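Local coordinates for protein cyclopropane mycolic acid synthase MmaA2 (Mycobacterium tuberculosis, PDB 1TPY) that converts a double bond of mycolic acids into a cis cyclopropane ring by transferring a methylene group from S-adenosyl-L-methionine, at residues A[144-158]-A[206-220]. Sequence-based numbering, arbitrary orientation.
Sequences HDRHADFFARAHKIL and PTIEMVEEQSAKTGF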
loop_
_atom_site.group_PDB
_atom_site.type_symbol
_atom_site.label_atom_id
_atom_site.label_comp_id
_atom_site.label_asym_id
_atom_site.label_seq_id
_atom_site.Cartn_x
_atom_site.Cartn_y
_atom_site.Cartn_z
ATOM N N HIS A 144 -14.818 -2.918 1.566
ATOM C CA HIS A 144 -15.760 -2.222 0.693
ATOM C C HIS A 144 -16.786 -1.414 1.477
ATOM O O HIS A 144 -17.170 -0.317 1.064
ATOM C CB HIS A 144 -16.491 -3.219 -0.217
ATOM C CG HIS A 144 -15.601 -3.916 -1.199
ATOM N ND1 HIS A 144 -14.270 -3.596 -1.360
ATOM C CD2 HIS A 144 -15.858 -4.908 -2.085
ATOM C CE1 HIS A 144 -13.746 -4.360 -2.301
ATOM N NE2 HIS A 144 -14.688 -5.165 -2.758
ATOM N N ASP A 145 -17.228 -1.959 2.607
ATOM C CA ASP A 145 -18.227 -1.301 3.438
ATOM C C ASP A 145 -17.766 0.026 4.034
ATOM O O ASP A 145 -18.569 0.758 4.605
ATOM C CB ASP A 145 -18.679 -2.251 4.553
ATOM C CG ASP A 145 -17.579 -2.551 5.550
ATOM O OD1 ASP A 145 -16.397 -2.624 5.144
ATOM O OD2 ASP A 145 -17.899 -2.730 6.745
ATOM N N ARG A 146 -16.482 0.347 3.898
ATOM C CA ARG A 146 -15.967 1.601 4.436
ATOM C C ARG A 146 -15.389 2.552 3.392
ATOM O O ARG A 146 -14.914 3.633 3.739
ATOM C CB ARG A 146 -14.906 1.321 5.502
ATOM C CG ARG A 146 -15.464 0.654 6.743
ATOM C CD ARG A 146 -14.408 0.467 7.808
ATOM N NE ARG A 146 -14.983 -0.134 9.006
ATOM C CZ ARG A 146 -14.318 -0.334 10.135
ATOM N NH1 ARG A 146 -13.044 0.022 10.227
ATOM N NH2 ARG A 146 -14.930 -0.890 11.172
ATOM N N HIS A 147 -15.425 2.163 2.122
ATOM C CA HIS A 147 -14.895 3.015 1.059
ATOM C C HIS A 147 -15.512 4.410 1.102
ATOM O O HIS A 147 -14.794 5.416 1.119
ATOM C CB HIS A 147 -15.160 2.396 -0.312
ATOM C CG HIS A 147 -14.316 1.198 -0.617
ATOM N ND1 HIS A 147 -13.473 0.621 0.310
ATOM C CD2 HIS A 147 -14.208 0.451 -1.741
ATOM C CE1 HIS A 147 -12.882 -0.430 -0.230
ATOM N NE2 HIS A 147 -13.311 -0.557 -1.473
ATOM N N ALA A 148 -16.845 4.464 1.110
ATOM C CA ALA A 148 -17.574 5.732 1.148
ATOM C C ALA A 148 -17.108 6.615 2.302
ATOM O O ALA A 148 -16.788 7.791 2.110
ATOM C CB ALA A 148 -19.080 5.471 1.264
ATOM N N ASP A 149 -17.074 6.051 3.505
ATOM C CA ASP A 149 -16.630 6.809 4.667
ATOM C C ASP A 149 -15.171 7.235 4.515
ATOM O O ASP A 149 -14.800 8.337 4.929
ATOM C CB ASP A 149 -16.809 5.992 5.950
ATOM C CG ASP A 149 -18.236 6.008 6.451
ATOM O OD1 ASP A 149 -19.103 6.572 5.752
ATOM O OD2 ASP A 149 -18.498 5.460 7.543
ATOM N N PHE A 150 -14.344 6.379 3.918
ATOM C CA PHE A 150 -12.938 6.740 3.732
ATOM C C PHE A 150 -12.797 8.023 2.923
ATOM O O PHE A 150 -12.143 8.967 3.355
ATOM C CB PHE A 150 -12.153 5.641 3.014
ATOM C CG PHE A 150 -10.807 6.106 2.505
ATOM C CD1 PHE A 150 -9.780 6.418 3.393
ATOM C CD2 PHE A 150 -10.590 6.293 1.142
ATOM C CE1 PHE A 150 -8.561 6.914 2.935
ATOM C CE2 PHE A 150 -9.378 6.789 0.673
ATOM C CZ PHE A 150 -8.360 7.102 1.568
ATOM N N PHE A 151 -13.401 8.046 1.738
ATOM C CA PHE A 151 -13.322 9.217 0.878
ATOM C C PHE A 151 -13.941 10.452 1.524
ATOM O O PHE A 151 -13.424 11.556 1.377
ATOM C CB PHE A 151 -13.988 8.936 -0.474
ATOM C CG PHE A 151 -13.226 7.959 -1.325
ATOM C CD1 PHE A 151 -13.769 6.716 -1.646
ATOM C CD2 PHE A 151 -11.955 8.275 -1.798
ATOM C CE1 PHE A 151 -13.057 5.808 -2.424
ATOM C CE2 PHE A 151 -11.237 7.371 -2.574
ATOM C CZ PHE A 151 -11.789 6.135 -2.888
ATOM N N ALA A 152 -15.037 10.270 2.250
ATOM C CA ALA A 152 -15.686 11.400 2.911
ATOM C C ALA A 152 -14.693 12.044 3.884
ATOM O O ALA A 152 -14.575 13.270 3.947
ATOM C CB ALA A 152 -16.946 10.936 3.652
ATOM N N ARG A 153 -13.971 11.210 4.632
ATOM C CA ARG A 153 -12.989 11.702 5.598
ATOM C C ARG A 153 -11.818 12.408 4.913
ATOM O O ARG A 153 -11.387 13.483 5.336
ATOM C CB ARG A 153 -12.447 10.544 6.440
ATOM C CG ARG A 153 -11.528 10.996 7.563
ATOM C CD ARG A 153 -12.270 11.915 8.521
ATOM N NE ARG A 153 -13.398 11.233 9.142
ATOM C CZ ARG A 153 -13.283 10.331 10.109
ATOM N NH1 ARG A 153 -12.089 9.999 10.579
ATOM N NH2 ARG A 153 -14.362 9.740 10.592
ATOM N N ALA A 154 -11.294 11.783 3.862
ATOM C CA ALA A 154 -10.181 12.351 3.112
ATOM C C ALA A 154 -10.601 13.700 2.558
ATOM O O ALA A 154 -9.833 14.657 2.580
ATOM C CB ALA A 154 -9.792 11.420 1.971
ATOM N N HIS A 155 -11.836 13.762 2.073
ATOM C CA HIS A 155 -12.394 14.979 1.496
ATOM C C HIS A 155 -12.587 16.014 2.603
ATOM O O HIS A 155 -12.359 17.209 2.410
ATOM C CB HIS A 155 -13.734 14.643 0.820
ATOM C CG HIS A 155 -14.270 15.731 -0.061
ATOM N ND1 HIS A 155 -14.873 16.866 0.436
ATOM C CD2 HIS A 155 -14.292 15.852 -1.409
ATOM C CE1 HIS A 155 -15.244 17.639 -0.569
ATOM N NE2 HIS A 155 -14.904 17.047 -1.698
ATOM N N LYS A 156 -12.992 15.537 3.773
ATOM C CA LYS A 156 -13.220 16.409 4.913
ATOM C C LYS A 156 -11.935 17.066 5.421
ATOM O O LYS A 156 -11.910 18.274 5.664
ATOM C CB LYS A 156 -13.866 15.615 6.056
ATOM C CG LYS A 156 -14.296 16.455 7.253
ATOM C CD LYS A 156 -15.394 17.437 6.854
ATOM C CE LYS A 156 -16.025 18.119 8.061
ATOM N NZ LYS A 156 -17.174 19.000 7.670
ATOM N N ILE A 157 -10.868 16.283 5.569
ATOM C CA ILE A 157 -9.624 16.832 6.101
ATOM C C ILE A 157 -8.720 17.578 5.124
ATOM O O ILE A 157 -7.797 18.273 5.548
ATOM C CB ILE A 157 -8.787 15.744 6.825
ATOM C CG1 ILE A 157 -8.236 14.726 5.827
ATOM C CG2 ILE A 157 -9.656 15.033 7.858
ATOM C CD1 ILE A 157 -7.388 13.642 6.478
ATOM N N LEU A 158 -8.982 17.450 3.828
ATOM C CA LEU A 158 -8.171 18.139 2.823
ATOM C C LEU A 158 -8.630 19.569 2.587
ATOM O O LEU A 158 -9.800 19.892 2.765
ATOM C CB LEU A 158 -8.230 17.400 1.485
ATOM C CG LEU A 158 -7.379 16.147 1.303
ATOM C CD1 LEU A 158 -7.702 15.513 -0.043
ATOM C CD2 LEU A 158 -5.912 16.513 1.388
ATOM N N PRO A 206 -10.528 -3.178 -4.225
ATOM C CA PRO A 206 -11.689 -2.633 -4.922
ATOM C C PRO A 206 -11.542 -2.932 -6.410
ATOM O O PRO A 206 -10.509 -3.432 -6.860
ATOM C CB PRO A 206 -11.567 -1.143 -4.651
ATOM C CG PRO A 206 -10.085 -0.945 -4.744
ATOM C CD PRO A 206 -9.551 -2.115 -3.925
ATOM N N THR A 207 -12.593 -2.635 -7.164
ATOM C CA THR A 207 -12.560 -2.789 -8.602
ATOM C C THR A 207 -12.305 -1.350 -9.032
ATOM O O THR A 207 -12.458 -0.441 -8.220
ATOM C CB THR A 207 -13.913 -3.284 -9.154
ATOM O OG1 THR A 207 -13.796 -3.517 -10.557
ATOM C CG2 THR A 207 -14.990 -2.263 -8.939
ATOM N N ILE A 208 -11.912 -1.125 -10.281
ATOM C CA ILE A 208 -11.651 0.240 -10.724
ATOM C C ILE A 208 -12.889 1.129 -10.634
ATOM O O ILE A 208 -12.815 2.246 -10.126
ATOM C CB ILE A 208 -11.095 0.278 -12.180
ATOM C CG1 ILE A 208 -9.635 -0.195 -12.192
ATOM C CG2 ILE A 208 -11.199 1.696 -12.748
ATOM C CD1 ILE A 208 -9.060 -0.402 -13.594
ATOM N N GLU A 209 -14.024 0.637 -11.115
ATOM C CA GLU A 209 -15.249 1.425 -11.072
ATOM C C GLU A 209 -15.657 1.772 -9.640
ATOM O O GLU A 209 -16.234 2.827 -9.402
ATOM C CB GLU A 209 -16.395 0.692 -11.787
ATOM C CG GLU A 209 -16.630 -0.728 -11.297
ATOM C CD GLU A 209 -17.693 -1.444 -12.096
ATOM O OE1 GLU A 209 -17.862 -1.110 -13.286
ATOM O OE2 GLU A 209 -18.353 -2.346 -11.546
ATOM N N MET A 210 -15.349 0.894 -8.690
ATOM C CA MET A 210 -15.693 1.158 -7.292
ATOM C C MET A 210 -14.974 2.401 -6.780
ATOM O O MET A 210 -15.580 3.243 -6.118
ATOM C CB MET A 210 -15.334 -0.037 -6.406
ATOM C CG MET A 210 -16.336 -1.182 -6.443
ATOM S SD MET A 210 -15.740 -2.612 -5.488
ATOM C CE MET A 210 -15.436 -1.812 -3.937
ATOM N N VAL A 211 -13.679 2.504 -7.080
ATOM C CA VAL A 211 -12.880 3.657 -6.666
ATOM C C VAL A 211 -13.407 4.928 -7.336
ATOM O O VAL A 211 -13.620 5.945 -6.674
ATOM C CB VAL A 211 -11.391 3.482 -7.050
ATOM C CG1 VAL A 211 -10.614 4.753 -6.723
ATOM C CG2 VAL A 211 -10.793 2.299 -6.303
ATOM N N GLU A 212 -13.617 4.861 -8.647
ATOM C CA GLU A 212 -14.114 6.011 -9.406
ATOM C C GLU A 212 -15.469 6.488 -8.901
ATOM O O GLU A 212 -15.641 7.656 -8.567
ATOM C CB GLU A 212 -14.252 5.669 -10.893
ATOM C CG GLU A 212 -12.975 5.186 -11.551
ATOM C CD GLU A 212 -13.181 4.852 -13.021
ATOM O OE1 GLU A 212 -14.150 4.124 -13.344
ATOM O OE2 GLU A 212 -12.374 5.311 -13.850
ATOM N N GLU A 213 -16.429 5.574 -8.859
ATOM C CA GLU A 213 -17.774 5.895 -8.423
ATOM C C GLU A 213 -17.857 6.424 -6.995
ATOM O O GLU A 213 -18.470 7.461 -6.757
ATOM C CB GLU A 213 -18.670 4.665 -8.577
ATOM C CG GLU A 213 -18.821 4.211 -10.020
ATOM C CD GLU A 213 -19.708 2.994 -10.150
ATOM O OE1 GLU A 213 -20.223 2.519 -9.115
ATOM O OE2 GLU A 213 -19.891 2.511 -11.283
ATOM N N GLN A 214 -17.245 5.714 -6.052
ATOM C CA GLN A 214 -17.269 6.126 -4.651
ATOM C C GLN A 214 -16.572 7.461 -4.424
ATOM O O GLN A 214 -17.066 8.306 -3.682
ATOM C CB GLN A 214 -16.611 5.065 -3.772
ATOM C CG GLN A 214 -17.395 3.764 -3.642
ATOM C CD GLN A 214 -18.656 3.903 -2.797
ATOM O OE1 GLN A 214 -19.289 2.906 -2.453
ATOM N NE2 GLN A 214 -19.024 5.140 -2.458
ATOM N N SER A 215 -15.428 7.661 -5.068
ATOM C CA SER A 215 -14.698 8.907 -4.895
ATOM C C SER A 215 -15.407 10.056 -5.600
ATOM O O SER A 215 -15.271 11.211 -5.198
ATOM C CB SER A 215 -13.265 8.774 -5.420
ATOM O OG SER A 215 -13.240 8.589 -6.823
ATOM N N ALA A 216 -16.158 9.743 -6.651
ATOM C CA ALA A 216 -16.879 10.783 -7.382
ATOM C C ALA A 216 -18.069 11.258 -6.559
ATOM O O ALA A 216 -18.408 12.439 -6.568
ATOM C CB ALA A 216 -17.358 10.259 -8.730
ATOM N N LYS A 217 -18.698 10.325 -5.851
ATOM C CA LYS A 217 -19.849 10.644 -5.018
ATOM C C LYS A 217 -19.459 11.637 -3.933
ATOM O O LYS A 217 -20.231 12.538 -3.596
ATOM C CB LYS A 217 -20.418 9.369 -4.385
ATOM C CG LYS A 217 -21.071 8.434 -5.398
ATOM C CD LYS A 217 -21.623 7.180 -4.746
ATOM C CE LYS A 217 -22.243 6.255 -5.791
ATOM N NZ LYS A 217 -22.582 4.914 -5.235
ATOM N N THR A 218 -18.251 11.471 -3.406
ATOM C CA THR A 218 -17.731 12.331 -2.354
ATOM C C THR A 218 -17.343 13.719 -2.867
ATOM O O THR A 218 -17.242 14.667 -2.092
ATOM C CB THR A 218 -16.496 11.690 -1.686
ATOM O OG1 THR A 218 -16.823 10.359 -1.265
ATOM C CG2 THR A 218 -16.066 12.502 -0.471
ATOM N N GLY A 219 -17.112 13.835 -4.171
ATOM C CA GLY A 219 -16.745 15.120 -4.734
ATOM C C GLY A 219 -15.352 15.186 -5.334
ATOM O O GLY A 219 -14.910 16.264 -5.743
ATOM N N PHE A 220 -14.650 14.054 -5.375
ATOM C CA PHE A 220 -13.309 14.022 -5.950
ATOM C C PHE A 220 -13.394 13.875 -7.466
ATOM O O PHE A 220 -14.307 13.237 -7.993
ATOM C CB PHE A 220 -12.477 12.840 -5.421
ATOM C CG PHE A 220 -12.076 12.950 -3.972
ATOM C CD1 PHE A 220 -12.825 12.332 -2.979
ATOM C CD2 PHE A 220 -10.926 13.642 -3.606
ATOM C CE1 PHE A 220 -12.431 12.396 -1.636
ATOM C CE2 PHE A 220 -10.525 13.713 -2.273
ATOM C CZ PHE A 220 -11.279 13.088 -1.284
HETATM O O HOH W 1 -18.505 9.605 0.659
#
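With CG of Phe151 anti to its own carbonyl carbon, the phenyl ring is laid against the 208-218 helix, whereas His155 turns the other way, CG anti to the backbone N (chi1 -168°), which sets one face of its imidazole against Thr218 O, the oxygen lying toward the rim of the ring. Phe151 is a knob in a hole made by Val211, Gln214, Ser215 and Thr218. Ser215 CB sits over the middle of one ring face in a CH-pi contact, 3.8 Å from the Phe151 ring centroid, while Phe150 of the same helix covers the opposite face. The buried Ser215 hydroxyl is turned back to its own helix, where OG donates to Val211 O at 2.7 Å; Ser215 N reaches the same oxygen from the other side of the carbonyl plane. The reciprocal knob is Thr218, set among Ala148, Ala152 and His155 as well as Phe151. Its CG2 lies 3.4 Å from His155 CB, and its OG1 shares a water with Ala148 O. Mutual knobs-into-holes packing of this kind joins two neighbouring helices, inclined at 46° with axes 8.9 Å apart, on one face of the seven-stranded sheet of a Rossmann-like methyltransferase; Phe151 also touches Leu166 of strand 163-171 and Leu285 of strand 278-286. After the Schellman turn at Gly219, the chain enters strand 221-227, and Phe220 offers a ring face to the edge of His155 in a T-shaped pair, centroids 5.1 Å apart and planes at 85°. Leu158 CD1 meets the edge of the Phe220 ring, and Ala154 CB touches its CZ. At the other end of the interface, Met210 places CE over the centre of the His144 ring, 3.3 Å from its centroid, and also touches His147 CD2. Pro206 CB rests 3.7 Å from His147 NE2.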